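DNA helicase RecQ (Deinococcus radiodurans, PDB 4Q48) probably couples ATP hydrolysis to the unwinding of duplex DNA, moving in the 3'-5' direction, and is present here as its catalytic core. Local coordinates at residues D10-L15 with P23-V28; G27-I32 with S53-L58; T224-F229 with A309-P314. All blocks are in the same frame, centred on the assembly; numbering follows the deposited sequence.

Contact 1: D10-L15 with P23-V28; sequences DRALHL and PAFRGV
Phe-25 reaches from the loop 23-28 to helix 10-20, where Ala-12 and Leu-13 receive its ring in different ways. The methyl CB of Ala-12 lies in the plane of the ring, 3.9 Å from Phe-25 CZ, so Ala-12 meets the far edge of the phenyl group. Leu-13 comes in at a slant: its CD2 is 4.1 Å from Phe-25 CE2. That same methyl also packs on the loop backbone, 4.1 Å from Ala-24 CA and 4.2 Å from Pro-23 O. With CG placed opposite the carbonyl carbon (chi1 -70°), the Leu-13 side chain extends a branch to the loop although its CB does not point there directly. No hydrogen bond crosses between the two segments; they meet through van der Waals contacts. Ala-24 and Arg-26 line the site where ADP has been seen in this protein, although no nucleotide is bound here, and Arg-26 makes a cation-pi contact with Tyr-22; the packing therefore ties a nucleotide-binding loop to the N-terminal helix. Leu-16 of that helix also touches Phe-25, while Leu-58 and Leu-62 of helix 50-62 pack on Phe-25 and Ala-12, respectively, so the pair packs against helix 50-62 as well.

Contact 2: G27-I32 with S53-L58; sequences GVQGEI and SLCYQL
Cys-55 and Leu-54 on helix 50-62 face Gln-29 and Ile-32, one turn apart on helix 29-37. Ile-32 sets CG2 opposite its own backbone N, with CG1 opposite the carbonyl carbon (chi1 -63°), and this places the CG2 methyl 3.9 Å from Cys-55 CB. The sulfur lies beside both branches of the isoleucine, SG being 4.0 Å from Ile-32 CG2 and 4.1 Å from Ile-32 CD1. Gln-29 is extended beyond CG (chi2 -164°), which carries its amide to the neighbouring helix, where the side chain crosses that of Leu-54 at about a right angle and meets its CD2 methyl. All four side chains are buried. Helix 50-62 follows the P-loop (Walker A) of the first RecA-like domain, and Gly-49, Gly-51, Lys-52, Ser-53 and Gln-29 belong to the observed ADP site; Gln-29 is consistent with the motif 0 glutamine of RecQ helicases. An alanine in place of Gln-29 would remove the amide and is likely to open a gap beside Leu-54 CD2 and take from the ADP site one of its lining residues. Around the helix pair, Leu-16 and Trp-20 of helix 10-20 pack on Leu-54, Leu-179 of strand 176-180 touches Cys-55, and Phe-203 of strand 202-204 adjoins Ile-32.

Contact 3: T224-F229 with A309-P314; sequences TQLLHF and AHLDLP
Leu-226 of helix 222-233 packs against Ala-309 near the end of strand 305-310 and Leu-311 just beyond it, a helix-on-sheet contact in the second RecA-like domain of the helicase, whose core is a parallel beta-sheet. The close part is made by one leucine with two branches at work. Its CG stands opposite the backbone N (chi1 173°), directing the isobutyl group to the sheet, where CD1 is 3.7 Å from Ala-309 CB. All three touching residues are buried, and Val-241 of the adjacent strand 238-242 contacts each of them, adding to the apolar layer. The strand itself is fixed by backbone hydrogen bonds on both flanks, from Ala-309 to strand 238-242 and from His-310 to strand 334-340.

Away from this point the contact thins out. On the helix, Thr-224 and His-228 are exposed and do not touch the strand segment, and Phe-229, though buried, approaches Ala-309 only loosely and stacks instead with Trp-337. Lys-219 NZ donates to the carbonyl O of Leu-311; beyond it Asp-312 is partly exposed, its OD2 hydrogen-bonded to the backbone N of Leu-244. The other branch of Leu-226 meets Leu-311: the two side chains cross at about a right angle, with Leu-226 CD2 3.9 Å from Leu-311 CD1.

Overall arrangement
Contacts 1 and 2 adjoin in the first helicase domain, their centres about 8 Å apart, and share Gly-27 and Val-28. Phe-25 of contact 1 packs on Gly-30 of contact 2, and Leu-15 on Leu-58, so helices 10-20, 29-37 and 50-62 form one cluster that includes residues of the ADP site. Contact 1 lies at the surface, whereas contact 2 is buried and brings a polar amide and a thiol among aliphatic groups. Contact 3 is also buried but belongs to the other helicase domain, its centre about 38 Å from that of contact 2, and it is purely aliphatic, away from the annotated sites. None of the three has a hydrogen bond between its segments.

Contact 1: D10-L15 with P23-V28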
loop_
_atom_site.group_PDB
_atom_site.type_symbol
_atom_site.label_atom_id
_atom_site.label_comp_id
_atom_site.label_asym_id
_atom_site.label_seq_id
_atom_site.Cartn_x
_atom_site.Cartn_y
_atom_site.Cartn_z
ATOM N N ASP A 10 -4.089 -29.362 -11.481
ATOM C CA ASP A 10 -3.595 -30.122 -10.330
ATOM C C ASP A 10 -2.103 -30.475 -10.275
ATOM O O ASP A 10 -1.627 -30.971 -9.246
ATOM C CB ASP A 10 -4.408 -31.423 -10.210
ATOM C CG ASP A 10 -5.911 -31.177 -10.225
ATOM O OD1 ASP A 10 -6.386 -30.286 -9.482
ATOM O OD2 ASP A 10 -6.624 -31.911 -10.946
ATOM N N ARG A 11 -1.362 -30.258 -11.353
ATOM C CA ARG A 11 0.077 -30.432 -11.252
ATOM C C ARG A 11 0.663 -29.338 -10.371
ATOM O O ARG A 11 1.728 -29.510 -9.760
ATOM C CB ARG A 11 0.708 -30.422 -12.632
ATOM C CG ARG A 11 2.225 -30.516 -12.664
ATOM C CD ARG A 11 2.652 -30.689 -14.098
ATOM N NE ARG A 11 1.662 -30.060 -14.969
ATOM C CZ ARG A 11 1.942 -29.407 -16.088
ATOM N NH1 ARG A 11 3.206 -29.271 -16.480
ATOM N NH2 ARG A 11 0.955 -28.877 -16.803
ATOM N N ALA A 12 -0.044 -28.211 -10.311
ATOM C CA ALA A 12 0.360 -27.107 -9.457
ATOM C C ALA A 12 0.356 -27.540 -7.996
ATOM O O ALA A 12 1.324 -27.329 -7.267
ATOM C CB ALA A 12 -0.559 -25.901 -9.662
ATOM N N LEU A 13 -0.734 -28.183 -7.594
ATOM C CA LEU A 13 -0.863 -28.738 -6.255
ATOM C C LEU A 13 0.203 -29.753 -5.889
ATOM O O LEU A 13 0.653 -29.777 -4.746
ATOM C CB LEU A 13 -2.247 -29.363 -6.077
ATOM C CG LEU A 13 -3.388 -28.340 -6.028
ATOM C CD1 LEU A 13 -4.759 -29.022 -6.086
ATOM C CD2 LEU A 13 -3.273 -27.426 -4.795
ATOM N N HIS A 14 0.596 -30.608 -6.822
ATOM C CA HIS A 14 1.674 -31.545 -6.519
ATOM C C HIS A 14 2.969 -30.803 -6.172
ATOM O O HIS A 14 3.694 -31.198 -5.259
ATOM C CB HIS A 14 1.908 -32.506 -7.683
ATOM C CG HIS A 14 3.077 -33.419 -7.486
ATOM N ND1 HIS A 14 4.373 -33.041 -7.761
ATOM C CD2 HIS A 14 3.144 -34.703 -7.064
ATOM C CE1 HIS A 14 5.189 -34.048 -7.504
ATOM N NE2 HIS A 14 4.468 -35.070 -7.082
ATOM N N LEU A 15 3.260 -29.732 -6.908
ATOM C CA LEU A 15 4.469 -28.961 -6.658
ATOM C C LEU A 15 4.289 -28.093 -5.418
ATOM O O LEU A 15 5.229 -27.897 -4.650
ATOM C CB LEU A 15 4.842 -28.101 -7.872
ATOM C CG LEU A 15 5.552 -28.819 -9.028
ATOM C CD1 LEU A 15 5.643 -27.921 -10.242
ATOM C CD2 LEU A 15 6.931 -29.297 -8.641
ATOM N N PRO A 23 -1.029 -27.324 1.711
ATOM C CA PRO A 23 -1.837 -28.375 1.065
ATOM C C PRO A 23 -2.776 -27.834 0.001
ATOM O O PRO A 23 -3.287 -28.622 -0.792
ATOM C CB PRO A 23 -2.635 -28.986 2.225
ATOM C CG PRO A 23 -1.894 -28.558 3.471
ATOM C CD PRO A 23 -1.373 -27.187 3.135
ATOM N N ALA A 24 -3.020 -26.525 0.016
ATOM C CA ALA A 24 -3.798 -25.862 -1.031
ATOM C C ALA A 24 -3.637 -24.338 -1.016
ATOM O O ALA A 24 -3.232 -23.745 -0.013
ATOM C CB ALA A 24 -5.272 -26.228 -0.904
ATOM N N PHE A 25 -3.965 -23.707 -2.135
ATOM C CA PHE A 25 -3.770 -22.273 -2.288
ATOM C C PHE A 25 -4.553 -21.484 -1.257
ATOM O O PHE A 25 -5.487 -22.005 -0.650
ATOM C CB PHE A 25 -4.133 -21.837 -3.711
ATOM C CG PHE A 25 -3.232 -22.428 -4.760
ATOM C CD1 PHE A 25 -1.865 -22.184 -4.718
ATOM C CD2 PHE A 25 -3.737 -23.239 -5.768
ATOM C CE1 PHE A 25 -1.025 -22.721 -5.660
ATOM C CE2 PHE A 25 -2.895 -23.782 -6.721
ATOM C CZ PHE A 25 -1.532 -23.523 -6.664
ATOM N N ARG A 26 -4.170 -20.227 -1.065
ATOM C CA ARG A 26 -4.843 -19.368 -0.097
ATOM C C ARG A 26 -5.449 -18.119 -0.723
ATOM O O ARG A 26 -4.764 -17.332 -1.370
ATOM C CB ARG A 26 -3.866 -18.997 1.026
ATOM C CG ARG A 26 -3.355 -20.243 1.718
ATOM C CD ARG A 26 -2.154 -20.067 2.638
ATOM N NE ARG A 26 -2.038 -21.288 3.439
ATOM C CZ ARG A 26 -1.036 -21.585 4.261
ATOM N NH1 ARG A 26 -0.017 -20.737 4.423
ATOM N NH2 ARG A 26 -1.061 -22.747 4.915
ATOM N N GLY A 27 -6.733 -17.908 -0.476
ATOM C CA GLY A 27 -7.418 -16.776 -1.062
ATOM C C GLY A 27 -7.420 -16.871 -2.576
ATOM O O GLY A 27 -7.824 -17.887 -3.144
ATOM N N VAL A 28 -6.953 -15.816 -3.232
ATOM C CA VAL A 28 -7.004 -15.739 -4.689
ATOM C C VAL A 28 -5.804 -16.361 -5.426
ATOM O O VAL A 28 -5.690 -16.215 -6.645
ATOM C CB VAL A 28 -7.140 -14.270 -5.144
ATOM C CG1 VAL A 28 -8.224 -13.585 -4.362
ATOM C CG2 VAL A 28 -5.838 -13.530 -4.959
#

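Contact 2: G27-I32 with S53-L58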
loop_
_atom_site.group_PDB
_atom_site.type_symbol
_atom_site.label_atom_id
_atom_site.label_comp_id
_atom_site.label_asym_id
_atom_site.label_seq_id
_atom_site.Cartn_x
_atom_site.Cartn_y
_atom_site.Cartn_z
ATOM N N GLY A 27 -6.733 -17.908 -0.476
ATOM C CA GLY A 27 -7.418 -16.776 -1.062
ATOM C C GLY A 27 -7.420 -16.871 -2.576
ATOM O O GLY A 27 -7.824 -17.887 -3.144
ATOM N N VAL A 28 -6.953 -15.816 -3.232
ATOM C CA VAL A 28 -7.004 -15.739 -4.689
ATOM C C VAL A 28 -5.804 -16.361 -5.426
ATOM O O VAL A 28 -5.690 -16.215 -6.645
ATOM C CB VAL A 28 -7.140 -14.270 -5.144
ATOM C CG1 VAL A 28 -8.224 -13.585 -4.362
ATOM C CG2 VAL A 28 -5.838 -13.530 -4.959
ATOM N N GLN A 29 -4.907 -17.044 -4.716
ATOM C CA GLN A 29 -3.682 -17.508 -5.368
ATOM C C GLN A 29 -3.870 -18.636 -6.376
ATOM O O GLN A 29 -3.128 -18.710 -7.350
ATOM C CB GLN A 29 -2.666 -17.967 -4.329
ATOM C CG GLN A 29 -2.419 -16.998 -3.198
ATOM C CD GLN A 29 -1.137 -17.335 -2.429
ATOM O OE1 GLN A 29 -0.181 -16.541 -2.401
ATOM N NE2 GLN A 29 -1.098 -18.541 -1.829
ATOM N N GLY A 30 -4.875 -19.481 -6.177
ATOM C CA GLY A 30 -5.174 -20.519 -7.140
ATOM C C GLY A 30 -5.547 -19.884 -8.459
ATOM O O GLY A 30 -5.042 -20.267 -9.523
ATOM N N GLU A 31 -6.419 -18.885 -8.381
ATOM C CA GLU A 31 -6.827 -18.145 -9.564
ATOM C C GLU A 31 -5.602 -17.518 -10.217
ATOM O O GLU A 31 -5.487 -17.540 -11.443
ATOM C CB GLU A 31 -7.884 -17.075 -9.226
ATOM C CG GLU A 31 -9.262 -17.620 -8.782
ATOM C CD GLU A 31 -9.363 -18.038 -7.304
ATOM O OE1 GLU A 31 -8.354 -17.969 -6.566
ATOM O OE2 GLU A 31 -10.477 -18.444 -6.884
ATOM N N ILE A 32 -4.704 -16.948 -9.408
ATOM C CA ILE A 32 -3.503 -16.295 -9.943
ATOM C C ILE A 32 -2.548 -17.256 -10.641
ATOM O O ILE A 32 -2.124 -17.015 -11.776
ATOM C CB ILE A 32 -2.717 -15.555 -8.854
ATOM C CG1 ILE A 32 -3.569 -14.418 -8.271
ATOM C CG2 ILE A 32 -1.445 -14.979 -9.442
ATOM C CD1 ILE A 32 -2.869 -13.572 -7.209
ATOM N N SER A 53 5.392 -14.552 -3.447
ATOM C CA SER A 53 6.453 -15.024 -4.328
ATOM C C SER A 53 5.981 -16.256 -5.087
ATOM O O SER A 53 6.364 -16.477 -6.227
ATOM C CB SER A 53 7.713 -15.331 -3.541
ATOM O OG SER A 53 8.207 -14.141 -2.969
ATOM N N LEU A 54 5.142 -17.049 -4.427
ATOM C CA LEU A 54 4.528 -18.252 -4.981
ATOM C C LEU A 54 3.881 -18.010 -6.347
ATOM O O LEU A 54 3.798 -18.897 -7.192
ATOM C CB LEU A 54 3.466 -18.740 -4.004
ATOM C CG LEU A 54 2.642 -19.996 -4.240
ATOM C CD1 LEU A 54 3.516 -21.227 -4.139
ATOM C CD2 LEU A 54 1.532 -20.052 -3.222
ATOM N N CYS A 55 3.401 -16.788 -6.527
ATOM C CA CYS A 55 2.606 -16.406 -7.671
ATOM C C CYS A 55 3.400 -16.308 -8.967
ATOM O O CYS A 55 2.813 -16.251 -10.053
ATOM C CB CYS A 55 1.905 -15.090 -7.364
ATOM S SG CYS A 55 0.647 -15.288 -6.060
ATOM N N TYR A 56 4.722 -16.237 -8.873
ATOM C CA TYR A 56 5.522 -16.347 -10.075
ATOM C C TYR A 56 6.456 -17.540 -10.016
ATOM O O TYR A 56 6.777 -18.122 -11.046
ATOM C CB TYR A 56 6.309 -15.065 -10.351
ATOM C CG TYR A 56 7.276 -14.640 -9.282
ATOM C CD1 TYR A 56 8.512 -15.258 -9.140
ATOM C CD2 TYR A 56 6.973 -13.576 -8.440
ATOM C CE1 TYR A 56 9.408 -14.848 -8.153
ATOM C CE2 TYR A 56 7.860 -13.158 -7.457
ATOM C CZ TYR A 56 9.073 -13.790 -7.313
ATOM O OH TYR A 56 9.949 -13.357 -6.335
ATOM N N GLN A 57 6.901 -17.902 -8.823
ATOM C CA GLN A 57 7.816 -19.027 -8.650
ATOM C C GLN A 57 7.176 -20.338 -9.073
ATOM O O GLN A 57 7.789 -21.156 -9.751
ATOM C CB GLN A 57 8.245 -19.119 -7.193
ATOM C CG GLN A 57 9.195 -18.026 -6.764
ATOM C CD GLN A 57 9.434 -18.033 -5.275
ATOM O OE1 GLN A 57 8.596 -18.481 -4.499
ATOM N NE2 GLN A 57 10.594 -17.571 -4.870
ATOM N N LEU A 58 5.923 -20.525 -8.686
ATOM C CA LEU A 58 5.209 -21.749 -9.003
ATOM C C LEU A 58 4.885 -21.802 -10.507
ATOM O O LEU A 58 5.164 -22.810 -11.156
ATOM C CB LEU A 58 3.951 -21.867 -8.134
ATOM C CG LEU A 58 3.102 -23.127 -8.189
ATOM C CD1 LEU A 58 3.961 -24.359 -8.308
ATOM C CD2 LEU A 58 2.259 -23.202 -6.932
#

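Contact 3: T224-F229 with A309-P314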
loop_
_atom_site.group_PDB
_atom_site.type_symbol
_atom_site.label_atom_id
_atom_site.label_comp_id
_atom_site.label_asym_id
_atom_site.label_seq_id
_atom_site.Cartn_x
_atom_site.Cartn_y
_atom_site.Cartn_z
ATOM N N THR A 224 1.559 9.889 28.964
ATOM C CA THR A 224 0.587 9.472 29.983
ATOM C C THR A 224 -0.452 8.504 29.408
ATOM O O THR A 224 -0.810 7.497 30.039
ATOM C CB THR A 224 -0.119 10.693 30.612
ATOM O OG1 THR A 224 0.826 11.391 31.424
ATOM C CG2 THR A 224 -1.321 10.265 31.454
ATOM N N GLN A 225 -0.936 8.820 28.208
ATOM C CA GLN A 225 -1.964 8.019 27.565
ATOM C C GLN A 225 -1.449 6.615 27.301
ATOM O O GLN A 225 -2.171 5.629 27.502
ATOM C CB GLN A 225 -2.414 8.674 26.272
ATOM C CG GLN A 225 -3.555 9.664 26.475
ATOM C CD GLN A 225 -3.782 10.565 25.261
ATOM O OE1 GLN A 225 -2.823 11.030 24.623
ATOM N NE2 GLN A 225 -5.043 10.844 24.966
ATOM N N LEU A 226 -0.189 6.547 26.866
ATOM C CA LEU A 226 0.423 5.308 26.451
ATOM C C LEU A 226 0.571 4.355 27.607
ATOM O O LEU A 226 0.219 3.175 27.508
ATOM C CB LEU A 226 1.787 5.568 25.826
ATOM C CG LEU A 226 2.544 4.274 25.520
ATOM C CD1 LEU A 226 1.851 3.543 24.402
ATOM C CD2 LEU A 226 4.025 4.493 25.156
ATOM N N LEU A 227 1.101 4.873 28.703
ATOM C CA LEU A 227 1.355 4.080 29.885
ATOM C C LEU A 227 0.037 3.552 30.391
ATOM O O LEU A 227 -0.089 2.378 30.758
ATOM C CB LEU A 227 2.088 4.902 30.945
ATOM C CG LEU A 227 2.436 4.162 32.227
ATOM C CD1 LEU A 227 3.225 2.922 31.867
ATOM C CD2 LEU A 227 3.295 5.070 33.067
ATOM N N HIS A 228 -0.970 4.411 30.409
ATOM C CA HIS A 228 -2.247 3.910 30.859
ATOM C C HIS A 228 -2.679 2.739 29.938
ATOM O O HIS A 228 -3.143 1.709 30.419
ATOM C CB HIS A 228 -3.303 4.992 30.853
ATOM C CG HIS A 228 -4.623 4.498 31.325
ATOM N ND1 HIS A 228 -5.696 4.313 30.482
ATOM C CD2 HIS A 228 -5.041 4.114 32.555
ATOM C CE1 HIS A 228 -6.720 3.844 31.172
ATOM N NE2 HIS A 228 -6.351 3.716 32.434
ATOM N N PHE A 229 -2.471 2.887 28.626
ATOM C CA PHE A 229 -2.798 1.845 27.662
ATOM C C PHE A 229 -2.029 0.565 27.969
ATOM O O PHE A 229 -2.606 -0.511 28.092
ATOM C CB PHE A 229 -2.493 2.342 26.227
ATOM C CG PHE A 229 -2.571 1.272 25.156
ATOM C CD1 PHE A 229 -3.754 0.609 24.902
ATOM C CD2 PHE A 229 -1.449 0.954 24.396
ATOM C CE1 PHE A 229 -3.826 -0.362 23.926
ATOM C CE2 PHE A 229 -1.509 -0.028 23.403
ATOM C CZ PHE A 229 -2.695 -0.679 23.157
ATOM N N ALA A 309 2.136 0.856 19.035
ATOM C CA ALA A 309 1.747 2.200 19.411
ATOM C C ALA A 309 2.375 3.242 18.507
ATOM O O ALA A 309 3.587 3.238 18.298
ATOM C CB ALA A 309 2.136 2.469 20.858
ATOM N N HIS A 310 1.560 4.178 18.017
ATOM C CA HIS A 310 2.101 5.308 17.276
ATOM C C HIS A 310 1.922 6.586 18.086
ATOM O O HIS A 310 0.796 6.983 18.394
ATOM C CB HIS A 310 1.435 5.422 15.906
ATOM C CG HIS A 310 2.021 4.503 14.875
ATOM N ND1 HIS A 310 1.496 3.256 14.598
ATOM C CD2 HIS A 310 3.095 4.650 14.061
ATOM C CE1 HIS A 310 2.221 2.682 13.653
ATOM N NE2 HIS A 310 3.192 3.510 13.307
ATOM N N LEU A 311 3.034 7.231 18.433
ATOM C CA LEU A 311 2.972 8.415 19.278
ATOM C C LEU A 311 3.145 9.651 18.406
ATOM O O LEU A 311 3.107 10.794 18.883
ATOM C CB LEU A 311 4.053 8.342 20.350
ATOM C CG LEU A 311 3.640 7.514 21.564
ATOM C CD1 LEU A 311 4.804 7.340 22.532
ATOM C CD2 LEU A 311 2.448 8.112 22.264
ATOM N N ASP A 312 3.320 9.399 17.113
ATOM C CA ASP A 312 3.356 10.440 16.099
ATOM C C ASP A 312 2.742 9.871 14.829
ATOM O O ASP A 312 2.582 8.651 14.693
ATOM C CB ASP A 312 4.786 10.934 15.794
ATOM C CG ASP A 312 5.493 11.511 16.998
ATOM O OD1 ASP A 312 4.993 12.499 17.583
ATOM O OD2 ASP A 312 6.580 10.988 17.334
ATOM N N LEU A 313 2.384 10.757 13.907
ATOM C CA LEU A 313 1.870 10.324 12.624
ATOM C C LEU A 313 2.944 9.600 11.843
ATOM O O LEU A 313 4.086 10.066 11.764
ATOM C CB LEU A 313 1.353 11.505 11.830
ATOM C CG LEU A 313 -0.041 11.973 12.199
ATOM C CD1 LEU A 313 -0.401 13.153 11.298
ATOM C CD2 LEU A 313 -1.025 10.826 12.051
ATOM N N PRO A 314 2.580 8.463 11.241
ATOM C CA PRO A 314 3.496 7.789 10.327
ATOM C C PRO A 314 3.683 8.645 9.079
ATOM O O PRO A 314 2.974 9.636 8.948
ATOM C CB PRO A 314 2.771 6.492 9.996
ATOM C CG PRO A 314 1.559 6.466 10.851
ATOM C CD PRO A 314 1.254 7.834 11.249
#